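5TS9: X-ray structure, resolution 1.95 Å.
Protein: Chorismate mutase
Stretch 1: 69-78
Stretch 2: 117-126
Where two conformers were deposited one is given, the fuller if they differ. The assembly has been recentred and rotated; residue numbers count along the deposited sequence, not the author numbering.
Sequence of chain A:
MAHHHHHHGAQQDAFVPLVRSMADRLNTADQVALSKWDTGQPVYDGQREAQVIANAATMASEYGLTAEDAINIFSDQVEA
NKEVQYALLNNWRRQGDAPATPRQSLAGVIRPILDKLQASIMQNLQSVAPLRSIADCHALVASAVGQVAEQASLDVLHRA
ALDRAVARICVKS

Stretch 1, residues 69-78: DAINIFSDQV
Stretch 2, residues 117-126: LQASIMQNLQ

Two helical segments of chorismate mutase, 69-78 and 117-126, each part of a longer helix, pack mainly through apolar side chains; no hydrogen bond crosses between them. Their axes approach to 11.9 Å, with N-to-C directions 127° apart, and 337 Å² is buried in total. Phi/psi values cluster near -65/-42, Phe74 (-82/-27) and Leu117 (-74/-25) departing most, and i to i+4 backbone hydrogen bonds run through both. CA atoms set the register: Ala70 CA lies 7.9 Å from Met122 CA, Phe74 CA 8.5 Å from Gln118 CA. Along the second helix, Leu117 (m, t) points sideways and makes no contact; its O accepts a weak bond from Ser120 OG (3.4 Å). Gln118 (t, t, chi3 -85°) also leaves sideways, its aliphatic CG lying 3.9 Å from Phe74 CZ, while Gln118 O meets the ring edge, near the ring plane, 3.8 Å from Phe74 CZ. Phe74 (m, chi2 82°) points toward this helix and contributes the largest covered area, 88 Å². Ala119 faces away. Ile121 (m, t) points toward the first helix: its CG2 is 4.0 Å from Phe74 CZ and 4.3 Å from Ile73 CG2, and its CD1 lies 4.3 Å from Gln77 OE1. Gln77 (m, m, chi3 -73°) folds back so that its NE2 donates to Ile73 O (3.1 Å), holding its amide beside Ile121. Met122 (m, t, t) starts sideways, but its extended chain carries CE to 3.5 Å from Phe74 CE1 and 4.0 Å from Ala70 CB, where the small methyl of Ala70 accompanies the close register. Gln123 and Asn124 are out of reach. Leu125 (chi1 -89°, chi2 161°) points toward the first helix, placing CD1 4.0 Å from CG2 of Ile73 (m, m); both are buried branched hydrocarbons, suited to an apolar contact. Gln126 (t, t, chi3 36°) lies beyond the contact.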

# COMPACT_ATOMS: atom_id res chain seq x y z
N ASP A 69 -11.38 5.74 14.72
CA ASP A 69 -11.80 5.87 13.33
C ASP A 69 -10.83 6.74 12.54
O ASP A 69 -10.35 6.35 11.47
CB ASP A 69 -13.22 6.44 13.27
CG ASP A 69 -13.85 6.37 11.88
OD1 ASP A 69 -13.36 5.62 11.00
OD2 ASP A 69 -14.86 7.07 11.66
N ALA A 70 -10.53 7.94 13.06
CA ALA A 70 -9.61 8.84 12.38
C ALA A 70 -8.23 8.21 12.21
O ALA A 70 -7.59 8.39 11.17
CB ALA A 70 -9.49 10.15 13.17
N ILE A 71 -7.75 7.50 13.23
CA ILE A 71 -6.45 6.83 13.12
C ILE A 71 -6.44 5.85 11.97
O ILE A 71 -5.52 5.84 11.14
CB ILE A 71 -6.08 6.13 14.44
CG1 ILE A 71 -5.83 7.18 15.54
CG2 ILE A 71 -4.89 5.17 14.23
CD1 ILE A 71 -5.79 6.57 16.91
N ASN A 72 -7.47 5.00 11.89
CA ASN A 72 -7.56 4.03 10.81
C ASN A 72 -7.57 4.72 9.45
O ASN A 72 -6.88 4.29 8.52
CB ASN A 72 -8.81 3.17 10.96
CG ASN A 72 -8.73 2.23 12.17
OD1 ASN A 72 -7.65 2.00 12.72
ND2 ASN A 72 -9.87 1.69 12.56
N ILE A 73 -8.40 5.76 9.33
CA ILE A 73 -8.54 6.46 8.05
C ILE A 73 -7.22 7.10 7.64
O ILE A 73 -6.81 7.01 6.47
CB ILE A 73 -9.67 7.52 8.14
CG1 ILE A 73 -11.06 6.86 8.24
CG2 ILE A 73 -9.60 8.48 6.93
CD1 ILE A 73 -11.53 6.19 6.95
N PHE A 74 -6.54 7.76 8.57
CA PHE A 74 -5.34 8.45 8.15
C PHE A 74 -4.13 7.52 8.08
O PHE A 74 -3.23 7.79 7.27
CB PHE A 74 -5.11 9.67 9.05
CG PHE A 74 -5.97 10.84 8.65
CD1 PHE A 74 -7.29 10.91 9.07
CD2 PHE A 74 -5.49 11.81 7.78
CE1 PHE A 74 -8.11 11.96 8.67
CE2 PHE A 74 -6.28 12.86 7.38
CZ PHE A 74 -7.61 12.94 7.82
N SER A 75 -4.10 6.43 8.85
CA SER A 75 -3.11 5.39 8.55
C SER A 75 -3.30 4.89 7.13
O SER A 75 -2.33 4.74 6.39
CB SER A 75 -3.22 4.21 9.52
OG SER A 75 -3.21 4.63 10.88
N ASP A 76 -4.55 4.68 6.72
CA ASP A 76 -4.81 4.29 5.34
C ASP A 76 -4.33 5.35 4.35
O ASP A 76 -3.79 5.01 3.30
CB ASP A 76 -6.31 4.01 5.15
CG ASP A 76 -6.75 2.71 5.83
OD1 ASP A 76 -5.87 1.83 6.08
OD2 ASP A 76 -7.96 2.56 6.10
N GLN A 77 -4.53 6.63 4.68
CA GLN A 77 -4.08 7.70 3.79
C GLN A 77 -2.57 7.71 3.64
O GLN A 77 -2.05 7.95 2.54
CB GLN A 77 -4.52 9.08 4.30
CG GLN A 77 -6.01 9.30 4.45
CD GLN A 77 -6.83 8.73 3.31
OE1 GLN A 77 -6.84 9.28 2.20
NE2 GLN A 77 -7.55 7.65 3.58
N VAL A 78 -1.84 7.51 4.74
CA VAL A 78 -0.39 7.60 4.61
C VAL A 78 0.17 6.37 3.90
O VAL A 78 1.11 6.49 3.11
CB VAL A 78 0.29 7.84 5.97
CG1 VAL A 78 -0.20 9.14 6.57
CG2 VAL A 78 0.01 6.70 6.91
N LEU A 117 -6.75 19.38 3.72
CA LEU A 117 -7.39 18.12 3.35
C LEU A 117 -7.66 17.22 4.55
O LEU A 117 -8.53 16.35 4.48
CB LEU A 117 -6.54 17.36 2.35
CG LEU A 117 -6.58 18.02 0.97
CD1 LEU A 117 -5.61 17.31 0.06
CD2 LEU A 117 -8.00 17.97 0.44
N GLN A 118 -6.91 17.38 5.64
CA GLN A 118 -7.27 16.65 6.85
C GLN A 118 -8.66 17.08 7.30
O GLN A 118 -9.53 16.25 7.56
CB GLN A 118 -6.25 16.90 7.95
CG GLN A 118 -6.69 16.39 9.31
CD GLN A 118 -5.69 16.67 10.41
OE1 GLN A 118 -4.74 15.92 10.61
NE2 GLN A 118 -5.89 17.76 11.12
N ALA A 119 -8.89 18.38 7.32
CA ALA A 119 -10.20 18.89 7.68
C ALA A 119 -11.27 18.50 6.65
O ALA A 119 -12.38 18.10 7.03
CB ALA A 119 -10.12 20.41 7.83
N SER A 120 -10.97 18.63 5.35
CA SER A 120 -12.01 18.33 4.37
C SER A 120 -12.35 16.85 4.35
O SER A 120 -13.51 16.49 4.14
CB SER A 120 -11.58 18.80 2.99
OG SER A 120 -10.67 17.89 2.41
N ILE A 121 -11.36 15.98 4.56
CA ILE A 121 -11.64 14.55 4.64
C ILE A 121 -12.52 14.25 5.84
O ILE A 121 -13.51 13.51 5.75
CB ILE A 121 -10.33 13.75 4.70
CG1 ILE A 121 -9.66 13.71 3.32
CG2 ILE A 121 -10.62 12.36 5.25
CD1 ILE A 121 -8.22 13.21 3.35
N MET A 122 -12.17 14.82 7.00
CA MET A 122 -13.00 14.62 8.19
C MET A 122 -14.38 15.23 8.02
O MET A 122 -15.38 14.64 8.44
CB MET A 122 -12.29 15.17 9.42
CG MET A 122 -11.08 14.30 9.83
SD MET A 122 -10.38 14.85 11.39
CE MET A 122 -8.98 13.76 11.54
N GLN A 123 -14.47 16.41 7.39
CA GLN A 123 -15.79 17.00 7.18
C GLN A 123 -16.64 16.11 6.28
O GLN A 123 -17.84 15.92 6.53
CB GLN A 123 -15.67 18.40 6.60
CG GLN A 123 -17.02 19.06 6.29
CD GLN A 123 -17.91 19.19 7.53
OE1 GLN A 123 -18.95 18.53 7.63
NE2 GLN A 123 -17.49 20.03 8.48
N ASN A 124 -16.02 15.55 5.24
CA ASN A 124 -16.73 14.65 4.33
C ASN A 124 -17.09 13.33 5.00
O ASN A 124 -18.17 12.78 4.75
CB ASN A 124 -15.86 14.40 3.10
CG ASN A 124 -15.76 15.62 2.20
OD1 ASN A 124 -16.65 16.48 2.22
ND2 ASN A 124 -14.70 15.72 1.42
N LEU A 125 -16.20 12.79 5.84
CA LEU A 125 -16.53 11.57 6.59
C LEU A 125 -17.77 11.78 7.44
O LEU A 125 -18.68 10.93 7.47
CB LEU A 125 -15.37 11.19 7.48
CG LEU A 125 -14.31 10.28 6.91
CD1 LEU A 125 -13.05 10.41 7.75
CD2 LEU A 125 -14.83 8.86 6.90
N GLN A 126 -17.80 12.89 8.18
CA GLN A 126 -18.96 13.24 8.97
C GLN A 126 -20.21 13.35 8.10
O GLN A 126 -21.27 12.80 8.44
CB GLN A 126 -18.70 14.54 9.71
CG GLN A 126 -19.87 15.03 10.53
CD GLN A 126 -19.55 16.31 11.26
OE1 GLN A 126 -18.84 17.17 10.75
NE2 GLN A 126 -20.07 16.43 12.48